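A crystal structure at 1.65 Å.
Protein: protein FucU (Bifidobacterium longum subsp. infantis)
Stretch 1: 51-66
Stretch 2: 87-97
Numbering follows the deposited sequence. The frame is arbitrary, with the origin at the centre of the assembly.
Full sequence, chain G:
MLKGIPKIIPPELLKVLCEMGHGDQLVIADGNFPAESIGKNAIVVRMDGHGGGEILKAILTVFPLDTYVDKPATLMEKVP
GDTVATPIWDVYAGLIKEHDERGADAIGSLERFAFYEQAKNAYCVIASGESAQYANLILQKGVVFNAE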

ATOM      1  N   GLY G  51     -24.021 -15.231 -17.619  1.00 16.91           N
ATOM      2  CA  GLY G  51     -25.097 -14.357 -18.055  1.00 16.18           C
ATOM      3  C   GLY G  51     -25.815 -13.677 -16.902  1.00 16.09           C
ATOM      4  O   GLY G  51     -25.618 -14.023 -15.734  1.00 16.17           O
ATOM      5  N   GLY G  52     -26.661 -12.698 -17.231  1.00 15.55           N
ATOM      6  CA  GLY G  52     -27.411 -11.947 -16.197  1.00 15.81           C
ATOM      7  C   GLY G  52     -28.394 -12.806 -15.419  1.00 15.97           C
ATOM      8  O   GLY G  52     -28.499 -12.703 -14.185  1.00 15.76           O
ATOM      9  N   GLY G  53     -29.115 -13.675 -16.126  1.00 16.22           N
ATOM     10  CA  GLY G  53     -30.105 -14.559 -15.468  1.00 16.56           C
ATOM     11  C   GLY G  53     -29.470 -15.534 -14.501  1.00 17.49           C
ATOM     12  O   GLY G  53     -29.946 -15.701 -13.389  1.00 17.16           O
ATOM     13  N   GLU G  54     -28.365 -16.156 -14.887  1.00 17.81           N
ATOM     14  CA  GLU G  54     -27.765 -17.127 -13.978  1.00 18.13           C
ATOM     15  C   GLU G  54     -27.174 -16.447 -12.752  1.00 18.01           C
ATOM     16  O   GLU G  54     -27.257 -16.986 -11.637  1.00 16.50           O
ATOM     17  CB  GLU G  54     -26.757 -18.050 -14.658  1.00 19.69           C
ATOM     18  CG  GLU G  54     -25.619 -17.372 -15.318  1.00 23.66           C
ATOM     19  CD  GLU G  54     -24.773 -18.346 -16.147  1.00 29.92           C
ATOM     20  OE1 GLU G  54     -24.443 -18.010 -17.313  1.00 31.58           O
ATOM     21  OE2 GLU G  54     -24.478 -19.457 -15.643  1.00 32.44           O
ATOM     22  N   ILE G  55     -26.619 -15.247 -12.947  1.00 16.45           N
ATOM     23  CA  ILE G  55     -26.139 -14.464 -11.809  1.00 16.36           C
ATOM     24  C   ILE G  55     -27.288 -14.052 -10.888  1.00 15.85           C
ATOM     25  O   ILE G  55     -27.200 -14.209  -9.673  1.00 16.44           O
ATOM     26  CB  ILE G  55     -25.325 -13.241 -12.259  1.00 16.37           C
ATOM     27  CG1 ILE G  55     -24.037 -13.714 -12.922  1.00 16.50           C
ATOM     28  CG2 ILE G  55     -24.983 -12.344 -11.062  1.00 15.73           C
ATOM     29  CD1 ILE G  55     -23.281 -12.631 -13.609  1.00 16.98           C
ATOM     30  N   LEU G  56     -28.364 -13.518 -11.459  1.00 15.11           N
ATOM     31  CA  LEU G  56     -29.502 -13.113 -10.630  1.00 15.90           C
ATOM     32  C   LEU G  56     -30.053 -14.295  -9.870  1.00 16.48           C
ATOM     33  O   LEU G  56     -30.349 -14.188  -8.680  1.00 16.68           O
ATOM     34  CB  LEU G  56     -30.604 -12.496 -11.489  1.00 15.50           C
ATOM     35  CG  LEU G  56     -31.829 -12.017 -10.716  1.00 14.87           C
ATOM     36  CD1 LEU G  56     -31.508 -10.909  -9.663  1.00 15.12           C
ATOM     37  CD2 LEU G  56     -32.890 -11.517 -11.708  1.00 15.35           C
ATOM     38  N   LYS G  57     -30.205 -15.421 -10.554  1.00 17.53           N
ATOM     39  CA  LYS G  57     -30.775 -16.604  -9.911  1.00 18.61           C
ATOM     40  C   LYS G  57     -29.932 -17.018  -8.697  1.00 18.04           C
ATOM     41  O   LYS G  57     -30.480 -17.345  -7.638  1.00 19.02           O
ATOM     42  CB  LYS G  57     -30.875 -17.759 -10.897  1.00 18.59           C
ATOM     43  CG  LYS G  57     -31.549 -19.005 -10.335  1.00 22.34           C
ATOM     44  CD  LYS G  57     -31.372 -20.168 -11.328  1.00 27.49           C
ATOM     45  CE  LYS G  57     -31.891 -21.464 -10.741  1.00 31.20           C
ATOM     46  NZ  LYS G  57     -33.372 -21.425 -10.576  1.00 33.38           N
ATOM     47  N   ALA G  58     -28.608 -16.987  -8.844  1.00 18.21           N
ATOM     48  CA  ALA G  58     -27.711 -17.351  -7.773  1.00 18.10           C
ATOM     49  C   ALA G  58     -27.792 -16.359  -6.606  1.00 18.17           C
ATOM     50  O   ALA G  58     -27.872 -16.757  -5.436  1.00 18.50           O
ATOM     51  CB  ALA G  58     -26.279 -17.474  -8.308  1.00 18.43           C
ATOM     52  N   ILE G  59     -27.783 -15.070  -6.927  1.00 17.60           N
ATOM     53  CA  ILE G  59     -27.809 -14.017  -5.907  1.00 17.67           C
ATOM     54  C   ILE G  59     -29.089 -14.096  -5.070  1.00 17.85           C
ATOM     55  O   ILE G  59     -29.037 -13.995  -3.857  1.00 17.71           O
ATOM     56  CB  ILE G  59     -27.645 -12.618  -6.523  1.00 17.63           C
ATOM     57  CG1 ILE G  59     -26.193 -12.426  -6.957  1.00 18.33           C
ATOM     58  CG2 ILE G  59     -28.063 -11.513  -5.516  1.00 18.24           C
ATOM     59  CD1 ILE G  59     -25.978 -11.176  -7.787  1.00 22.61           C
ATOM     60  N   LEU G  60     -30.225 -14.289  -5.726  1.00 17.71           N
ATOM     61  CA  LEU G  60     -31.503 -14.294  -5.030  1.00 18.81           C
ATOM     62  C   LEU G  60     -31.638 -15.446  -4.029  1.00 19.51           C
ATOM     63  O   LEU G  60     -32.418 -15.336  -3.076  1.00 20.18           O
ATOM     64  CB  LEU G  60     -32.677 -14.281  -6.012  1.00 18.96           C
ATOM     65  CG  LEU G  60     -32.824 -13.016  -6.867  1.00 18.87           C
ATOM     66  CD1 LEU G  60     -33.945 -13.236  -7.851  1.00 19.33           C
ATOM     67  CD2 LEU G  60     -33.061 -11.764  -6.031  1.00 19.35           C
ATOM     68  N   THR G  61     -30.863 -16.517  -4.207  1.00 20.67           N
ATOM     69  CA  THR G  61     -30.869 -17.589  -3.205  1.00 22.88           C
ATOM     70  C   THR G  61     -30.300 -17.135  -1.848  1.00 23.53           C
ATOM     71  O   THR G  61     -30.610 -17.726  -0.807  1.00 24.41           O
ATOM     72  CB  THR G  61     -30.151 -18.859  -3.689  1.00 22.78           C
ATOM     73  OG1 THR G  61     -28.745 -18.622  -3.712  1.00 24.98           O
ATOM     74  CG2 THR G  61     -30.632 -19.275  -5.068  1.00 24.72           C
ATOM     75  N   VAL G  62     -29.480 -16.084  -1.846  1.00 24.30           N
ATOM     76  CA  VAL G  62     -28.857 -15.621  -0.608  1.00 24.01           C
ATOM     77  C   VAL G  62     -29.131 -14.161  -0.229  1.00 24.06           C
ATOM     78  O   VAL G  62     -28.718 -13.699   0.837  1.00 25.75           O
ATOM     79  CB  VAL G  62     -27.330 -15.892  -0.602  1.00 24.30           C
ATOM     80  CG1 VAL G  62     -27.057 -17.384  -0.642  1.00 24.67           C
ATOM     81  CG2 VAL G  62     -26.638 -15.176  -1.756  1.00 24.96           C
ATOM     82  N   PHE G  63     -29.863 -13.448  -1.076  1.00 22.64           N
ATOM     83  CA  PHE G  63     -29.958 -11.994  -0.989  1.00 21.67           C
ATOM     84  C   PHE G  63     -31.428 -11.617  -1.002  1.00 21.28           C
ATOM     85  O   PHE G  63     -32.097 -11.740  -2.041  1.00 22.02           O
ATOM     86  CB  PHE G  63     -29.238 -11.396  -2.202  1.00 21.54           C
ATOM     87  CG  PHE G  63     -29.154  -9.882  -2.240  1.00 20.39           C
ATOM     88  CD1 PHE G  63     -27.983  -9.230  -1.833  1.00 19.18           C
ATOM     89  CD2 PHE G  63     -30.177  -9.124  -2.789  1.00 20.37           C
ATOM     90  CE1 PHE G  63     -27.856  -7.821  -1.923  1.00 18.92           C
ATOM     91  CE2 PHE G  63     -30.073  -7.723  -2.881  1.00 18.97           C
ATOM     92  CZ  PHE G  63     -28.907  -7.067  -2.454  1.00 19.94           C
ATOM     93  N   PRO G  64     -31.949 -11.180   0.151  1.00 20.41           N
ATOM     94  CA  PRO G  64     -33.338 -10.739   0.209  1.00 20.18           C
ATOM     95  C   PRO G  64     -33.528  -9.375  -0.453  1.00 19.36           C
ATOM     96  O   PRO G  64     -32.728  -8.444  -0.244  1.00 18.99           O
ATOM     97  CB  PRO G  64     -33.620 -10.659   1.726  1.00 20.40           C
ATOM     98  CG  PRO G  64     -32.303 -10.331   2.315  1.00 21.27           C
ATOM     99  CD  PRO G  64     -31.242 -10.977   1.433  1.00 20.28           C
ATOM    100  N   LEU G  65     -34.570  -9.265  -1.273  1.00 19.24           N
ATOM    101  CA  LEU G  65     -34.885  -7.983  -1.893  1.00 18.77           C
ATOM    102  C   LEU G  65     -35.669  -7.120  -0.929  1.00 18.48           C
ATOM    103  O   LEU G  65     -36.613  -7.608  -0.289  1.00 19.23           O
ATOM    104  CB  LEU G  65     -35.709  -8.187  -3.164  1.00 19.70           C
ATOM    105  CG  LEU G  65     -34.958  -8.743  -4.371  1.00 20.56           C
ATOM    106  CD1 LEU G  65     -35.948  -9.022  -5.486  1.00 21.33           C
ATOM    107  CD2 LEU G  65     -33.867  -7.761  -4.826  1.00 23.03           C
ATOM    108  N   ASP G  66     -35.320  -5.838  -0.889  1.00 17.89           N
ATOM    109  CA  ASP G  66     -35.898  -4.868   0.038  1.00 18.36           C
ATOM    110  C   ASP G  66     -37.411  -4.699  -0.109  1.00 19.33           C
ATOM    111  O   ASP G  66     -37.902  -4.366  -1.202  1.00 19.38           O
ATOM    112  CB  ASP G  66     -35.210  -3.518  -0.116  1.00 18.01           C
ATOM    113  CG  ASP G  66     -35.373  -2.617   1.108  1.00 17.62           C
ATOM    114  OD1 ASP G  66     -36.064  -3.009   2.092  1.00 17.55           O
ATOM    115  OD2 ASP G  66     -34.809  -1.503   1.069  1.00 18.33           O
ATOM    116  N   PRO G  87     -35.820  -9.240 -24.048  1.00 16.57           N
ATOM    117  CA  PRO G  87     -36.501 -10.355 -23.387  1.00 16.90           C
ATOM    118  C   PRO G  87     -35.953 -10.654 -21.985  1.00 16.51           C
ATOM    119  O   PRO G  87     -36.677 -11.193 -21.161  1.00 16.67           O
ATOM    120  CB  PRO G  87     -36.231 -11.531 -24.327  1.00 16.41           C
ATOM    121  CG  PRO G  87     -34.987 -11.164 -25.059  1.00 16.54           C
ATOM    122  CD  PRO G  87     -35.150  -9.689 -25.282  1.00 17.34           C
ATOM    123  N   ILE G  88     -34.717 -10.263 -21.703  1.00 16.41           N
ATOM    124  CA  ILE G  88     -34.147 -10.571 -20.376  1.00 16.42           C
ATOM    125  C   ILE G  88     -34.910  -9.858 -19.249  1.00 16.33           C
ATOM    126  O   ILE G  88     -34.887 -10.322 -18.108  1.00 16.35           O
ATOM    127  CB  ILE G  88     -32.638 -10.240 -20.292  1.00 15.67           C
ATOM    128  CG1 ILE G  88     -31.976 -11.071 -19.163  1.00 16.68           C
ATOM    129  CG2 ILE G  88     -32.451  -8.760 -20.080  1.00 17.85           C
ATOM    130  CD1 ILE G  88     -30.462 -11.114 -19.210  1.00 19.01           C
ATOM    131  N   TRP G  89     -35.622  -8.779 -19.566  1.00 16.23           N
ATOM    132  CA  TRP G  89     -36.434  -8.094 -18.559  1.00 16.94           C
ATOM    133  C   TRP G  89     -37.489  -9.022 -17.979  1.00 17.81           C
ATOM    134  O   TRP G  89     -37.726  -9.032 -16.776  1.00 18.06           O
ATOM    135  CB  TRP G  89     -37.097  -6.847 -19.129  1.00 16.95           C
ATOM    136  CG  TRP G  89     -36.130  -5.761 -19.544  1.00 16.39           C
ATOM    137  CD1 TRP G  89     -34.749  -5.789 -19.465  1.00 16.37           C
ATOM    138  CD2 TRP G  89     -36.472  -4.491 -20.102  1.00 16.59           C
ATOM    139  NE1 TRP G  89     -34.227  -4.614 -19.931  1.00 14.33           N
ATOM    140  CE2 TRP G  89     -35.256  -3.794 -20.328  1.00 16.42           C
ATOM    141  CE3 TRP G  89     -37.692  -3.865 -20.426  1.00 18.36           C
ATOM    142  CZ2 TRP G  89     -35.213  -2.501 -20.877  1.00 16.81           C
ATOM    143  CZ3 TRP G  89     -37.651  -2.576 -20.974  1.00 19.42           C
ATOM    144  CH2 TRP G  89     -36.413  -1.909 -21.194  1.00 18.90           C
ATOM    145  N   ASP G  90     -38.113  -9.834 -18.836  1.00 18.51           N
ATOM    146  CA  ASP G  90     -39.127 -10.779 -18.356  1.00 19.35           C
ATOM    147  C   ASP G  90     -38.475 -11.974 -17.669  1.00 18.66           C
ATOM    148  O   ASP G  90     -39.048 -12.528 -16.736  1.00 19.12           O
ATOM    149  CB  ASP G  90     -40.032 -11.256 -19.496  1.00 19.72           C
ATOM    150  CG  ASP G  90     -41.056 -10.204 -19.926  1.00 23.07           C
ATOM    151  OD1 ASP G  90     -41.227  -9.148 -19.252  1.00 26.54           O
ATOM    152  OD2 ASP G  90     -41.708 -10.439 -20.960  1.00 24.59           O
ATOM    153  N   VAL G  91     -37.280 -12.358 -18.113  1.00 17.99           N
ATOM    154  CA  VAL G  91     -36.521 -13.393 -17.407  1.00 18.15           C
ATOM    155  C   VAL G  91     -36.252 -12.927 -15.968  1.00 17.44           C
ATOM    156  O   VAL G  91     -36.500 -13.657 -14.997  1.00 17.22           O
ATOM    157  CB  VAL G  91     -35.208 -13.719 -18.123  1.00 17.97           C
ATOM    158  CG1 VAL G  91     -34.325 -14.646 -17.280  1.00 19.38           C
ATOM    159  CG2 VAL G  91     -35.493 -14.338 -19.498  1.00 19.20           C
ATOM    160  N   TYR G  92     -35.779 -11.688 -15.834  1.00 17.01           N
ATOM    161  CA  TYR G  92     -35.504 -11.144 -14.506  1.00 16.83           C
ATOM    162  C   TYR G  92     -36.762 -11.124 -13.636  1.00 17.56           C
ATOM    163  O   TYR G  92     -36.719 -11.477 -12.458  1.00 17.88           O
ATOM    164  CB  TYR G  92     -34.940  -9.722 -14.610  1.00 16.80           C
ATOM    165  CG  TYR G  92     -33.512  -9.627 -15.111  1.00 16.39           C
ATOM    166  CD1 TYR G  92     -32.636 -10.732 -15.062  1.00 18.23           C
ATOM    167  CD2 TYR G  92     -33.013  -8.410 -15.589  1.00 17.28           C
ATOM    168  CE1 TYR G  92     -31.308 -10.619 -15.495  1.00 17.93           C
ATOM    169  CE2 TYR G  92     -31.697  -8.294 -16.015  1.00 17.99           C
ATOM    170  CZ  TYR G  92     -30.853  -9.401 -15.970  1.00 17.33           C
ATOM    171  OH  TYR G  92     -29.542  -9.266 -16.382  1.00 17.20           O
ATOM    172  N   ALA G  93     -37.886 -10.717 -14.224  1.00 17.76           N
ATOM    173  CA  ALA G  93     -39.164 -10.714 -13.499  1.00 17.86           C
ATOM    174  C   ALA G  93     -39.540 -12.100 -12.961  1.00 18.22           C
ATOM    175  O   ALA G  93     -39.995 -12.212 -11.827  1.00 18.34           O
ATOM    176  CB  ALA G  93     -40.282 -10.146 -14.383  1.00 17.73           C
ATOM    177  N   GLY G  94     -39.349 -13.132 -13.787  1.00 18.37           N
ATOM    178  CA  GLY G  94     -39.636 -14.522 -13.438  1.00 18.79           C
ATOM    179  C   GLY G  94     -38.749 -14.973 -12.300  1.00 19.31           C
ATOM    180  O   GLY G  94     -39.215 -15.620 -11.364  1.00 19.83           O
ATOM    181  N   LEU G  95     -37.470 -14.611 -12.368  1.00 18.54           N
ATOM    182  CA  LEU G  95     -36.535 -15.023 -11.320  1.00 18.68           C
ATOM    183  C   LEU G  95     -36.848 -14.346  -9.993  1.00 18.53           C
ATOM    184  O   LEU G  95     -36.749 -14.975  -8.925  1.00 19.77           O
ATOM    185  CB  LEU G  95     -35.076 -14.773 -11.750  1.00 18.12           C
ATOM    186  CG  LEU G  95     -34.580 -15.651 -12.913  1.00 18.98           C
ATOM    187  CD1 LEU G  95     -33.253 -15.147 -13.478  1.00 19.50           C
ATOM    188  CD2 LEU G  95     -34.464 -17.122 -12.572  1.00 19.84           C
ATOM    189  N   ILE G  96     -37.226 -13.076 -10.051  1.00 18.58           N
ATOM    190  CA  ILE G  96     -37.637 -12.349  -8.854  1.00 19.37           C
ATOM    191  C   ILE G  96     -38.915 -12.953  -8.285  1.00 20.76           C
ATOM    192  O   ILE G  96     -39.034 -13.138  -7.076  1.00 21.13           O
ATOM    193  CB  ILE G  96     -37.795 -10.846  -9.139  1.00 19.42           C
ATOM    194  CG1 ILE G  96     -36.404 -10.237  -9.392  1.00 19.71           C
ATOM    195  CG2 ILE G  96     -38.587 -10.140  -8.010  1.00 19.57           C
ATOM    196  CD1 ILE G  96     -36.406  -8.802  -9.897  1.00 20.66           C
ATOM    197  N   LYS G  97     -39.860 -13.286  -9.162  1.00 22.00           N
ATOM    198  CA  LYS G  97     -41.165 -13.811  -8.716  1.00 23.34           C
ATOM    199  C   LYS G  97     -41.008 -15.088  -7.892  1.00 24.13           C
ATOM    200  O   LYS G  97     -41.827 -15.360  -7.007  1.00 24.70           O
ATOM    201  CB  LYS G  97     -42.088 -14.052  -9.912  1.00 22.81           C
TER

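The two stretches meet as a pair of nearly parallel helices, one from each stretch, whose axes cross at -16° and approach to 9.8 Å. The backbones come closest where K57 CA lies 6.1 Å from L95 CA and G53 CA lies 6.5 Å from Y92 CA. No hydrogen bond links the stretches; the backbone hydrogen bonds run within each stretch, and the contact, which buries 427 Å², rests on shape and apolar packing.

The principal bump is L95. Its side chain (chi1 m, chi2 t) enters a hollow formed by G53, L56, K57 and L60. At the glycine the contact is to the backbone, with L95 CD1 3.4 Å from G53 O, while L95 CD2 lies 4.0 Å from K57 CB. The lysine thus lends its aliphatic base to the wall while its end leads away.

L56 points back toward the second helix, and its CD2 reaches 3.5 Å from Y92 CD1 and 3.9 Å from L95 CB, spanning two residues about one turn apart on that helix. The approach to the tyrosine ring is oblique. Farther toward the N-terminus, the ring edge faces the backbone of G52 and G53, with Y92 CE1 3.8 Å from G53 N. The absence of a side chain at G52 matters here: Y92 OH sits 3.4 Å from G52 CA, and an ideally placed CB would come within 2.1 Å of that hydroxyl, a clash. The hydroxyl is hydrogen-bonded elsewhere in the structure.

At the other end, L60 CD1 packs 3.5 Å from L95 O and 3.9 Å from I96 CA, fitting against the backbone as well as the side chains. L65, beyond the first helix, extends the apolar surface by placing CD1 3.8 Å from I96 CG2.

Before the first helix, G51 N donates a nearly linear hydrogen bond to E54 OE1 (2.8 Å), tying the N-cap residue to the first turn.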